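Local coordinates for protein sulfite reductase [ferredoxin] (Mycobacterium tuberculosis, PDB 1ZJ8) that catalyses the six-electron reduction of sulfite to sulfide with electrons from ferredoxin, using a siroheme and a [4Fe-4S] cluster, at residues E451-V465 / G533-R547. Sequence-based numbering, arbitrary orientation.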
loop_
_atom_site.group_PDB
_atom_site.type_symbol
_atom_site.label_atom_id
_atom_site.label_comp_id
_atom_site.label_asym_id
_atom_site.label_seq_id
_atom_site.Cartn_x
_atom_site.Cartn_y
_atom_site.Cartn_z
ATOM N N GLU A 451 11.996 -16.492 14.119
ATOM C CA GLU A 451 11.472 -17.813 14.518
ATOM C C GLU A 451 11.398 -18.747 13.313
ATOM O O GLU A 451 12.042 -19.793 13.307
ATOM C CB GLU A 451 10.091 -17.732 15.175
ATOM C CG GLU A 451 9.678 -19.063 15.814
ATOM C CD GLU A 451 8.278 -19.051 16.408
ATOM O OE1 GLU A 451 7.783 -17.972 16.813
ATOM O OE2 GLU A 451 7.671 -20.144 16.454
ATOM N N LEU A 452 10.645 -18.328 12.291
ATOM C CA LEU A 452 10.496 -19.073 11.043
ATOM C C LEU A 452 11.840 -19.389 10.403
ATOM O O LEU A 452 12.072 -20.516 9.963
ATOM C CB LEU A 452 9.634 -18.264 10.067
ATOM C CG LEU A 452 8.164 -18.089 10.485
ATOM C CD1 LEU A 452 7.383 -17.208 9.514
ATOM C CD2 LEU A 452 7.478 -19.445 10.637
ATOM N N GLU A 453 12.723 -18.392 10.368
ATOM C CA GLU A 453 14.047 -18.551 9.789
ATOM C C GLU A 453 14.816 -19.724 10.391
ATOM O O GLU A 453 15.312 -20.574 9.668
ATOM C CB GLU A 453 14.838 -17.255 9.949
ATOM C CG GLU A 453 14.641 -16.271 8.806
ATOM C CD GLU A 453 15.270 -14.907 9.081
ATOM O OE1 GLU A 453 15.811 -14.759 10.213
ATOM O OE2 GLU A 453 15.221 -14.006 8.183
ATOM N N ARG A 454 14.892 -19.784 11.712
ATOM C CA ARG A 454 15.637 -20.860 12.397
ATOM C C ARG A 454 14.814 -22.147 12.546
ATOM O O ARG A 454 15.339 -23.251 12.431
ATOM C CB ARG A 454 16.130 -20.383 13.783
ATOM C CG ARG A 454 15.030 -20.084 14.826
ATOM C CD ARG A 454 15.552 -19.436 16.111
ATOM N NE ARG A 454 14.418 -18.953 16.899
ATOM C CZ ARG A 454 14.018 -17.682 17.006
ATOM N NH1 ARG A 454 14.684 -16.683 16.422
ATOM N NH2 ARG A 454 12.936 -17.399 17.722
ATOM N N ARG A 455 13.517 -21.996 12.768
ATOM C CA ARG A 455 12.634 -23.145 12.955
ATOM C C ARG A 455 12.469 -24.040 11.705
ATOM O O ARG A 455 12.177 -25.220 11.822
ATOM C CB ARG A 455 11.256 -22.672 13.418
ATOM C CG ARG A 455 10.732 -23.450 14.568
ATOM C CD ARG A 455 9.364 -23.989 14.309
ATOM N NE ARG A 455 8.375 -23.260 15.073
ATOM C CZ ARG A 455 7.323 -23.822 15.643
ATOM N NH1 ARG A 455 7.115 -25.129 15.543
ATOM N NH2 ARG A 455 6.487 -23.070 16.332
ATOM N N LEU A 456 12.644 -23.461 10.521
ATOM C CA LEU A 456 12.460 -24.150 9.265
ATOM C C LEU A 456 13.730 -24.149 8.436
ATOM O O LEU A 456 13.685 -24.371 7.224
ATOM C CB LEU A 456 11.370 -23.455 8.433
ATOM C CG LEU A 456 9.931 -23.542 8.926
ATOM C CD1 LEU A 456 9.077 -22.510 8.225
ATOM C CD2 LEU A 456 9.373 -24.932 8.705
ATOM N N GLU A 457 14.867 -23.915 9.070
ATOM C CA GLU A 457 16.149 -23.992 8.365
ATOM C C GLU A 457 16.380 -25.446 7.894
ATOM O O GLU A 457 16.786 -25.691 6.764
ATOM C CB GLU A 457 17.259 -23.483 9.286
ATOM C CG GLU A 457 18.666 -23.672 8.765
ATOM C CD GLU A 457 19.274 -25.036 9.084
ATOM O OE1 GLU A 457 18.746 -25.782 9.942
ATOM O OE2 GLU A 457 20.303 -25.355 8.453
ATOM N N ASP A 458 16.132 -26.381 8.807
ATOM C CA ASP A 458 15.751 -27.770 8.538
ATOM C C ASP A 458 15.434 -28.093 7.075
ATOM O O ASP A 458 16.052 -28.959 6.463
ATOM C CB ASP A 458 14.507 -27.982 9.409
ATOM C CG ASP A 458 13.831 -29.306 9.195
ATOM O OD1 ASP A 458 13.826 -29.841 8.063
ATOM O OD2 ASP A 458 13.256 -29.799 10.191
ATOM N N ILE A 459 14.458 -27.365 6.534
ATOM C CA ILE A 459 13.805 -27.676 5.262
ATOM C C ILE A 459 14.147 -26.696 4.140
ATOM O O ILE A 459 13.816 -26.938 2.979
ATOM C CB ILE A 459 12.249 -27.669 5.470
ATOM C CG1 ILE A 459 11.620 -28.879 4.792
ATOM C CG2 ILE A 459 11.577 -26.338 5.028
ATOM C CD1 ILE A 459 11.832 -30.183 5.556
ATOM N N ASN A 460 14.787 -25.581 4.488
ATOM C CA ASN A 460 15.051 -24.486 3.538
ATOM C C ASN A 460 15.680 -24.917 2.203
ATOM O O ASN A 460 15.393 -24.342 1.158
ATOM C CB ASN A 460 15.942 -23.429 4.202
ATOM C CG ASN A 460 16.172 -22.217 3.317
ATOM O OD1 ASN A 460 15.292 -21.807 2.555
ATOM N ND2 ASN A 460 17.357 -21.634 3.417
ATOM N N SER A 461 16.551 -25.919 2.264
ATOM C CA SER A 461 17.113 -26.565 1.081
ATOM C C SER A 461 16.064 -26.835 -0.029
ATOM O O SER A 461 16.316 -26.569 -1.213
ATOM C CB SER A 461 17.785 -27.878 1.518
ATOM O OG SER A 461 16.977 -28.609 2.444
ATOM N N GLN A 462 14.896 -27.349 0.371
ATOM C CA GLN A 462 13.832 -27.742 -0.565
ATOM C C GLN A 462 13.024 -26.584 -1.151
ATOM O O GLN A 462 12.320 -26.748 -2.153
ATOM C CB GLN A 462 12.834 -28.685 0.127
ATOM C CG GLN A 462 13.251 -30.138 0.179
ATOM C CD GLN A 462 13.963 -30.483 1.456
ATOM O OE1 GLN A 462 13.363 -31.046 2.372
ATOM N NE2 GLN A 462 15.246 -30.141 1.536
ATOM N N LEU A 463 13.082 -25.426 -0.516
ATOM C CA LEU A 463 12.116 -24.381 -0.833
ATOM C C LEU A 463 12.549 -23.546 -2.022
ATOM O O LEU A 463 12.867 -22.355 -1.914
ATOM C CB LEU A 463 11.801 -23.512 0.389
ATOM C CG LEU A 463 10.692 -24.110 1.254
ATOM C CD1 LEU A 463 10.418 -23.222 2.462
ATOM C CD2 LEU A 463 9.421 -24.318 0.437
ATOM N N ASP A 464 12.508 -24.200 -3.176
ATOM C CA ASP A 464 12.811 -23.564 -4.461
ATOM C C ASP A 464 11.782 -22.509 -4.867
ATOM O O ASP A 464 11.964 -21.830 -5.872
ATOM C CB ASP A 464 12.899 -24.633 -5.571
ATOM C CG ASP A 464 11.614 -25.474 -5.694
ATOM O OD1 ASP A 464 10.507 -24.895 -5.612
ATOM O OD2 ASP A 464 11.707 -26.711 -5.874
ATOM N N VAL A 465 10.689 -22.412 -4.119
ATOM C CA VAL A 465 9.583 -21.545 -4.482
ATOM C C VAL A 465 9.153 -20.761 -3.237
ATOM O O VAL A 465 9.075 -21.325 -2.143
ATOM C CB VAL A 465 8.427 -22.409 -5.138
ATOM C CG1 VAL A 465 7.456 -22.975 -4.091
ATOM C CG2 VAL A 465 7.678 -21.627 -6.232
ATOM N N GLY A 533 3.516 -19.249 14.340
ATOM C CA GLY A 533 4.731 -19.978 13.975
ATOM C C GLY A 533 4.507 -21.468 13.922
ATOM O O GLY A 533 4.998 -22.147 13.021
ATOM N N ASP A 534 3.769 -21.987 14.894
ATOM C CA ASP A 534 3.401 -23.401 14.903
ATOM C C ASP A 534 2.633 -23.764 13.645
ATOM O O ASP A 534 2.947 -24.736 12.965
ATOM C CB ASP A 534 2.505 -23.725 16.104
ATOM C CG ASP A 534 3.208 -23.565 17.439
ATOM O OD1 ASP A 534 4.302 -24.124 17.617
ATOM O OD2 ASP A 534 2.641 -22.909 18.333
ATOM N N TYR A 535 1.612 -22.974 13.352
ATOM C CA TYR A 535 0.745 -23.235 12.213
ATOM C C TYR A 535 1.484 -23.197 10.872
ATOM O O TYR A 535 1.352 -24.109 10.059
ATOM C CB TYR A 535 -0.407 -22.230 12.182
ATOM C CG TYR A 535 -1.174 -22.309 10.899
ATOM C CD1 TYR A 535 -2.256 -23.159 10.773
ATOM C CD2 TYR A 535 -0.783 -21.575 9.796
ATOM C CE1 TYR A 535 -2.937 -23.257 9.593
ATOM C CE2 TYR A 535 -1.455 -21.661 8.613
ATOM C CZ TYR A 535 -2.533 -22.498 8.514
ATOM O OH TYR A 535 -3.218 -22.584 7.319
ATOM N N ILE A 536 2.236 -22.122 10.642
ATOM C CA ILE A 536 3.024 -21.973 9.418
ATOM C C ILE A 536 3.963 -23.169 9.236
ATOM O O ILE A 536 4.058 -23.734 8.149
ATOM C CB ILE A 536 3.916 -20.699 9.430
ATOM C CG1 ILE A 536 3.100 -19.417 9.508
ATOM C CG2 ILE A 536 4.787 -20.639 8.177
ATOM C CD1 ILE A 536 2.180 -19.259 8.390
ATOM N N ASP A 537 4.671 -23.522 10.308
ATOM C CA ASP A 537 5.570 -24.663 10.308
ATOM C C ASP A 537 4.824 -25.932 9.912
ATOM O O ASP A 537 5.244 -26.639 8.992
ATOM C CB ASP A 537 6.194 -24.826 11.696
ATOM C CG ASP A 537 7.088 -26.065 11.813
ATOM O OD1 ASP A 537 8.328 -25.919 11.797
ATOM O OD2 ASP A 537 6.553 -27.187 11.946
ATOM N N ARG A 538 3.717 -26.207 10.608
ATOM C CA ARG A 538 2.893 -27.382 10.333
ATOM C C ARG A 538 2.554 -27.428 8.849
ATOM O O ARG A 538 2.915 -28.381 8.166
ATOM C CB ARG A 538 1.625 -27.334 11.190
ATOM C CG ARG A 538 0.704 -28.540 11.097
ATOM C CD ARG A 538 -0.233 -28.601 12.316
ATOM N NE ARG A 538 -1.056 -27.397 12.511
ATOM C CZ ARG A 538 -0.968 -26.526 13.533
ATOM N NH1 ARG A 538 -0.063 -26.642 14.506
ATOM N NH2 ARG A 538 -1.801 -25.487 13.571
ATOM N N VAL A 539 1.913 -26.369 8.352
ATOM C CA VAL A 539 1.356 -26.362 6.999
ATOM C C VAL A 539 2.425 -26.428 5.913
ATOM O O VAL A 539 2.252 -27.091 4.892
ATOM C CB VAL A 539 0.437 -25.125 6.762
ATOM C CG1 VAL A 539 1.236 -23.872 6.391
ATOM C CG2 VAL A 539 -0.580 -25.421 5.678
ATOM N N VAL A 540 3.538 -25.752 6.149
ATOM C CA VAL A 540 4.615 -25.697 5.174
ATOM C C VAL A 540 5.326 -27.047 5.130
ATOM O O VAL A 540 5.784 -27.473 4.082
ATOM C CB VAL A 540 5.606 -24.539 5.488
ATOM C CG1 VAL A 540 6.868 -24.644 4.643
ATOM C CG2 VAL A 540 4.931 -23.171 5.277
ATOM N N ARG A 541 5.413 -27.730 6.262
ATOM C CA ARG A 541 5.964 -29.071 6.273
ATOM C C ARG A 541 5.041 -30.048 5.546
ATOM O O ARG A 541 5.522 -30.860 4.770
ATOM C CB ARG A 541 6.233 -29.503 7.710
ATOM C CG ARG A 541 7.347 -28.695 8.341
ATOM C CD ARG A 541 7.797 -29.287 9.658
ATOM N NE ARG A 541 8.850 -28.469 10.229
ATOM C CZ ARG A 541 10.078 -28.397 9.734
ATOM N NH1 ARG A 541 10.432 -29.128 8.683
ATOM N NH2 ARG A 541 10.970 -27.600 10.308
ATOM N N ASN A 542 3.730 -29.966 5.804
ATOM C CA ASN A 542 2.725 -30.724 5.046
ATOM C C ASN A 542 2.850 -30.408 3.553
ATOM O O ASN A 542 2.677 -31.292 2.692
ATOM C CB ASN A 542 1.306 -30.382 5.511
ATOM C CG ASN A 542 0.957 -30.984 6.870
ATOM O OD1 ASN A 542 1.806 -31.576 7.548
ATOM N ND2 ASN A 542 -0.301 -30.823 7.278
ATOM N N PHE A 543 3.148 -29.147 3.238
ATOM C CA PHE A 543 3.340 -28.768 1.842
ATOM C C PHE A 543 4.495 -29.533 1.218
ATOM O O PHE A 543 4.352 -30.035 0.115
ATOM C CB PHE A 543 3.536 -27.254 1.661
ATOM C CG PHE A 543 3.912 -26.851 0.250
ATOM C CD1 PHE A 543 3.065 -27.102 -0.807
ATOM C CD2 PHE A 543 5.113 -26.220 -0.012
ATOM C CE1 PHE A 543 3.415 -26.738 -2.107
ATOM C CE2 PHE A 543 5.460 -25.849 -1.318
ATOM C CZ PHE A 543 4.607 -26.112 -2.359
ATOM N N VAL A 544 5.618 -29.655 1.920
ATOM C CA VAL A 544 6.804 -30.313 1.330
ATOM C C VAL A 544 6.696 -31.862 1.385
ATOM O O VAL A 544 7.467 -32.553 0.743
ATOM C CB VAL A 544 8.144 -29.779 1.935
ATOM C CG1 VAL A 544 9.302 -29.969 0.964
ATOM C CG2 VAL A 544 8.035 -28.300 2.264
ATOM N N LYS A 545 5.721 -32.399 2.119
ATOM C CA LYS A 545 5.474 -33.836 2.140
ATOM C C LYS A 545 4.599 -34.199 0.939
ATOM O O LYS A 545 5.102 -34.722 -0.061
ATOM C CB LYS A 545 4.815 -34.245 3.468
ATOM C CG LYS A 545 4.550 -35.733 3.617
ATOM C CD LYS A 545 5.860 -36.531 3.686
ATOM C CE LYS A 545 5.595 -38.012 3.853
ATOM N NZ LYS A 545 4.569 -38.246 4.901
ATOM N N HIS A 546 3.310 -33.851 1.020
ATOM C CA HIS A 546 2.302 -34.211 0.026
ATOM C C HIS A 546 2.496 -33.436 -1.294
ATOM O O HIS A 546 1.545 -33.173 -2.024
ATOM C CB HIS A 546 0.908 -33.929 0.606
ATOM C CG HIS A 546 0.591 -34.717 1.846
ATOM N ND1 HIS A 546 0.778 -34.216 3.118
ATOM C CD2 HIS A 546 0.087 -35.966 2.008
ATOM C CE1 HIS A 546 0.417 -35.125 4.010
ATOM N NE2 HIS A 546 -0.010 -36.195 3.362
ATOM N N ARG A 547 3.742 -33.122 -1.630
ATOM C CA ARG A 547 4.026 -32.152 -2.674
ATOM C C ARG A 547 4.313 -32.773 -4.031
ATOM O O ARG A 547 5.006 -33.795 -4.127
ATOM C CB ARG A 547 5.239 -31.330 -2.287
ATOM C CG ARG A 547 5.287 -29.966 -2.927
ATOM C CD ARG A 547 6.652 -29.366 -2.726
ATOM N NE ARG A 547 6.981 -28.406 -3.767
ATOM C CZ ARG A 547 8.197 -27.909 -3.980
ATOM N NH1 ARG A 547 9.236 -28.280 -3.222
ATOM N NH2 ARG A 547 8.377 -27.031 -4.962
#
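Two helices of the second 4Fe-4S domain repeat pack side by side here: helix 451-455 crosses helix 533-545 at -42°, and the turns after it continue along the latter. Arg455 reaches over the start of the segment 533-547, its guanidinium covering Gly533 O with one face. Its NH2 gives an almost straight bond, 2.7 Å to Asp534 OD1, in the guanidinium plane but from above the carboxylate plane. The same NH2 bonds Glu451 OE2 at 3.2 Å, so one nitrogen joins two acids; the chain, bent at chi2 and chi3, brings it between them. Gly533, having no side chain, lets the Glu451 carboxylate come close to its CA.

Two turns on, Arg541, extended from CG to NE, makes a weak NE bond to Asp537 OD1. Its NH2 forms a salt bridge of 3.2 Å with Asp458 OD2, and Leu456 CD2 lies over one face, so the cation pairs with two acids while its flat face receives a methyl. At the far end Arg547, also extended, offers NH2 to Asp464 OD1 at 3.1 Å on the syn side.

Inside this border of ion pairs, branched aliphatic side chains fill the seam: Leu452 and Ile536 cross at about a right angle, Leu452 CD2 3.8 Å from Ile536 CG2, and Leu463 CD1 approaches Val540 CG1. Trp421 of helix 420-424 touches Leu452, Leu456 and Val540, while Ile536 also rests on strand 486-494. Helix 442-455 links the adjacent parallel strands 425-427 and 469-472, a beta-alpha-beta crossover whose helix packs on helix 533-545, away from the siroheme and cluster.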